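Local coordinates for monovalent Na+/H+ antiporter subunit D (Dietzia sp. DQ12-45-1b, PDB 7D3U), which is a subunit of a membrane complex that exchanges sodium ions for protons, and probably serves as one of its antiporter-like modules, at residues 139-151 and 237-249. Residues are numbered along the deposited sequence; the frame is centred on the assembly and turned at random.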
# COMPACT_ATOMS: atom_id res chain seq x y z
N MET A 139 -13.00 -2.76 -0.67
CA MET A 139 -12.04 -1.85 -1.26
C MET A 139 -10.88 -2.58 -1.93
O MET A 139 -10.32 -2.07 -2.91
CB MET A 139 -11.49 -0.91 -0.18
CG MET A 139 -10.46 0.09 -0.66
SD MET A 139 -9.58 0.84 0.72
CE MET A 139 -8.76 -0.59 1.41
N LEU A 140 -10.52 -3.76 -1.43
CA LEU A 140 -9.35 -4.46 -1.94
C LEU A 140 -9.66 -5.28 -3.19
O LEU A 140 -8.82 -5.37 -4.09
CB LEU A 140 -8.77 -5.37 -0.86
CG LEU A 140 -7.89 -4.70 0.20
CD1 LEU A 140 -7.41 -5.74 1.20
CD2 LEU A 140 -6.73 -3.99 -0.44
N LEU A 141 -10.84 -5.88 -3.26
CA LEU A 141 -11.15 -6.73 -4.40
C LEU A 141 -11.18 -5.97 -5.73
O LEU A 141 -10.58 -6.47 -6.70
CB LEU A 141 -12.47 -7.47 -4.17
CG LEU A 141 -12.35 -8.77 -3.37
CD1 LEU A 141 -11.90 -8.49 -1.95
CD2 LEU A 141 -13.67 -9.51 -3.38
N PRO A 142 -11.83 -4.81 -5.85
CA PRO A 142 -11.69 -4.04 -7.10
C PRO A 142 -10.30 -3.50 -7.31
O PRO A 142 -9.94 -3.18 -8.45
CB PRO A 142 -12.71 -2.91 -6.93
CG PRO A 142 -13.64 -3.38 -5.89
CD PRO A 142 -12.82 -4.19 -4.96
N SER A 143 -9.50 -3.37 -6.25
CA SER A 143 -8.12 -2.96 -6.42
C SER A 143 -7.33 -4.03 -7.17
O SER A 143 -6.46 -3.70 -7.98
CB SER A 143 -7.48 -2.68 -5.07
OG SER A 143 -8.37 -1.98 -4.22
N TYR A 144 -7.62 -5.30 -6.91
CA TYR A 144 -6.92 -6.37 -7.61
C TYR A 144 -7.28 -6.39 -9.09
O TYR A 144 -6.43 -6.72 -9.92
CB TYR A 144 -7.24 -7.72 -6.96
CG TYR A 144 -6.99 -7.77 -5.47
CD1 TYR A 144 -6.06 -6.93 -4.87
CD2 TYR A 144 -7.69 -8.65 -4.67
CE1 TYR A 144 -5.84 -6.97 -3.51
CE2 TYR A 144 -7.47 -8.70 -3.31
CZ TYR A 144 -6.54 -7.86 -2.74
OH TYR A 144 -6.32 -7.91 -1.38
N GLY A 145 -8.52 -6.05 -9.43
CA GLY A 145 -8.89 -5.95 -10.83
C GLY A 145 -8.25 -4.77 -11.52
O GLY A 145 -7.90 -4.85 -12.70
N LEU A 146 -8.07 -3.66 -10.80
CA LEU A 146 -7.43 -2.49 -11.38
C LEU A 146 -5.93 -2.69 -11.60
O LEU A 146 -5.34 -1.97 -12.41
CB LEU A 146 -7.65 -1.27 -10.49
CG LEU A 146 -9.07 -0.69 -10.47
CD1 LEU A 146 -9.13 0.51 -9.55
CD2 LEU A 146 -9.49 -0.31 -11.87
N MET A 147 -5.32 -3.65 -10.90
CA MET A 147 -3.90 -3.92 -11.11
C MET A 147 -3.63 -4.60 -12.44
O MET A 147 -2.47 -4.63 -12.87
CB MET A 147 -3.35 -4.77 -9.97
CG MET A 147 -3.41 -4.09 -8.62
SD MET A 147 -2.66 -5.08 -7.31
CE MET A 147 -0.96 -5.10 -7.85
N MET A 148 -4.65 -5.14 -13.10
CA MET A 148 -4.50 -5.72 -14.42
C MET A 148 -4.84 -4.74 -15.54
O MET A 148 -4.42 -4.96 -16.68
CB MET A 148 -5.38 -6.96 -14.56
CG MET A 148 -5.06 -8.07 -13.57
SD MET A 148 -3.83 -9.24 -14.20
CE MET A 148 -2.34 -8.57 -13.48
N ILE A 149 -5.59 -3.69 -15.24
CA ILE A 149 -5.91 -2.67 -16.24
C ILE A 149 -4.64 -1.90 -16.57
O ILE A 149 -4.05 -1.24 -15.70
CB ILE A 149 -7.01 -1.74 -15.75
CG1 ILE A 149 -8.31 -2.51 -15.54
CG2 ILE A 149 -7.23 -0.61 -16.74
CD1 ILE A 149 -8.88 -3.09 -16.80
N THR A 150 -4.20 -1.97 -17.82
CA THR A 150 -3.01 -1.28 -18.26
C THR A 150 -3.34 -0.41 -19.47
O THR A 150 -4.38 -0.58 -20.11
CB THR A 150 -1.89 -2.26 -18.62
OG1 THR A 150 -1.55 -3.03 -17.45
CG2 THR A 150 -0.65 -1.52 -19.08
N ARG A 151 -2.44 0.53 -19.77
CA ARG A 151 -2.64 1.42 -20.90
C ARG A 151 -2.73 0.65 -22.21
O ARG A 151 -3.46 1.06 -23.12
CB ARG A 151 -1.50 2.44 -20.96
CG ARG A 151 -1.41 3.23 -22.25
CD ARG A 151 -0.27 4.23 -22.22
NE ARG A 151 1.04 3.58 -22.26
CZ ARG A 151 1.79 3.34 -21.19
NH1 ARG A 151 2.96 2.75 -21.32
NH2 ARG A 151 1.36 3.68 -19.98
N MET A 237 2.78 -1.39 -11.41
CA MET A 237 1.38 -1.19 -11.72
C MET A 237 1.25 -0.06 -12.72
O MET A 237 2.19 0.71 -12.95
CB MET A 237 0.56 -0.89 -10.46
CG MET A 237 0.37 -2.08 -9.54
SD MET A 237 -0.14 -1.59 -7.89
CE MET A 237 -1.24 -0.24 -8.28
N SER A 238 0.07 0.03 -13.34
CA SER A 238 -0.18 1.09 -14.29
C SER A 238 -0.02 2.45 -13.61
O SER A 238 -0.32 2.59 -12.42
CB SER A 238 -1.59 0.96 -14.88
OG SER A 238 -2.02 2.19 -15.44
N PRO A 239 0.46 3.47 -14.33
CA PRO A 239 0.74 4.76 -13.67
C PRO A 239 -0.47 5.41 -13.04
O PRO A 239 -0.31 6.17 -12.07
CB PRO A 239 1.30 5.61 -14.82
CG PRO A 239 1.86 4.62 -15.78
CD PRO A 239 0.92 3.45 -15.73
N ALA A 240 -1.68 5.15 -13.54
CA ALA A 240 -2.88 5.73 -12.95
C ALA A 240 -3.39 4.91 -11.77
O ALA A 240 -3.88 5.47 -10.79
CB ALA A 240 -3.98 5.86 -14.00
N VAL A 241 -3.27 3.58 -11.85
CA VAL A 241 -3.74 2.72 -10.77
C VAL A 241 -2.93 2.96 -9.51
O VAL A 241 -3.48 3.03 -8.40
CB VAL A 241 -3.70 1.25 -11.21
CG1 VAL A 241 -4.39 0.38 -10.19
CG2 VAL A 241 -4.36 1.10 -12.57
N THR A 242 -1.61 3.09 -9.64
CA THR A 242 -0.78 3.34 -8.47
C THR A 242 -1.04 4.73 -7.89
O THR A 242 -0.99 4.91 -6.67
CB THR A 242 0.70 3.17 -8.80
OG1 THR A 242 1.49 3.52 -7.66
CG2 THR A 242 1.10 4.05 -9.97
N ALA A 243 -1.34 5.71 -8.74
CA ALA A 243 -1.68 7.03 -8.24
C ALA A 243 -3.00 7.02 -7.49
O ALA A 243 -3.16 7.72 -6.48
CB ALA A 243 -1.73 8.03 -9.40
N MET A 244 -3.96 6.22 -7.96
CA MET A 244 -5.23 6.11 -7.25
C MET A 244 -5.06 5.36 -5.94
O MET A 244 -5.71 5.69 -4.94
CB MET A 244 -6.27 5.42 -8.13
CG MET A 244 -7.62 5.24 -7.47
SD MET A 244 -8.84 4.57 -8.60
CE MET A 244 -8.55 5.60 -10.03
N PHE A 245 -4.18 4.36 -5.90
CA PHE A 245 -4.00 3.57 -4.69
C PHE A 245 -3.13 4.27 -3.67
O PHE A 245 -3.18 3.93 -2.48
CB PHE A 245 -3.39 2.21 -5.03
CG PHE A 245 -4.30 1.30 -5.78
CD1 PHE A 245 -5.56 1.71 -6.17
CD2 PHE A 245 -3.90 0.02 -6.10
CE1 PHE A 245 -6.40 0.87 -6.87
CE2 PHE A 245 -4.73 -0.83 -6.79
CZ PHE A 245 -5.98 -0.40 -7.18
N SER A 246 -2.31 5.24 -4.10
CA SER A 246 -1.39 5.91 -3.19
C SER A 246 -2.10 6.64 -2.06
O SER A 246 -1.47 6.92 -1.03
CB SER A 246 -0.52 6.89 -3.96
OG SER A 246 -1.16 8.15 -4.07
N GLY A 247 -3.38 6.95 -2.21
CA GLY A 247 -4.08 7.72 -1.20
C GLY A 247 -5.21 7.00 -0.51
O GLY A 247 -5.78 7.52 0.45
N LEU A 248 -5.57 5.81 -1.00
CA LEU A 248 -6.73 5.09 -0.48
C LEU A 248 -6.37 4.02 0.55
O LEU A 248 -6.76 4.13 1.71
CB LEU A 248 -7.52 4.47 -1.64
CG LEU A 248 -8.00 5.49 -2.68
CD1 LEU A 248 -8.94 4.84 -3.66
CD2 LEU A 248 -8.68 6.66 -1.99
N HIS A 249 -5.59 3.02 0.15
CA HIS A 249 -5.49 1.80 0.95
C HIS A 249 -4.69 2.03 2.22
O HIS A 249 -5.20 1.86 3.34
CB HIS A 249 -4.87 0.68 0.11
CG HIS A 249 -5.66 0.34 -1.11
ND1 HIS A 249 -6.89 -0.28 -1.06
CD2 HIS A 249 -5.39 0.52 -2.42
CE1 HIS A 249 -7.35 -0.45 -2.29
NE2 HIS A 249 -6.45 0.02 -3.13
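F245 meets the helix 139-146 through the rim of its ring, a worked example of how an aromatic group can bridge two nearly antiparallel helices. S143 O lies at the ring edge, in its plane, while L146 comes up obliquely, its CD1 3.8 Å from F245 CE1. M147 reaches the edge with its CG, 4.0 Å from F245 CE2. Within its own segment the ring is held between V241 O, offset toward the rim of one face, and the imidazole of H249, over the centre of the other.

Aliphatic and sulfur contacts continue the interface. L146 CB rests 3.7 Å from V241 CG1, and M147 crosses M237 with its terminal methyl, CE lying 3.6 Å from M237 SD. At the other end the M139 side chain runs alongside H249 but heads the other way. With M139 CG anti to the backbone N (chi1 180°) and a bend at chi3, the methyl CE comes to the edge of the imidazole, and SD sits obliquely, 4.3 Å from the H249 ring centroid, 58° off its normal.

The S143 hydroxyl lies near the imidazole and M139 O, but its modelled place is doubtful and the ring is probably turned over, leaving a bond between the two undecided. An alanine in place of H249 would probably deprive the M139 thioether and one face of F245 of their shared neighbour and leave the S143 hydroxyl without a possible partner.

The N-to-C directions of helices 139-146 and 239-245 differ by 161°, and their axes come within 10.8 Å, deep within the antiporter transmembrane region. Helix 109-125 borders both, touching M139 and M244, while helix 320-350 packs on A243. E103 hydrogen-bonds S238 OG, and Y144 faces helix 157-187 and Y85 of subunit C.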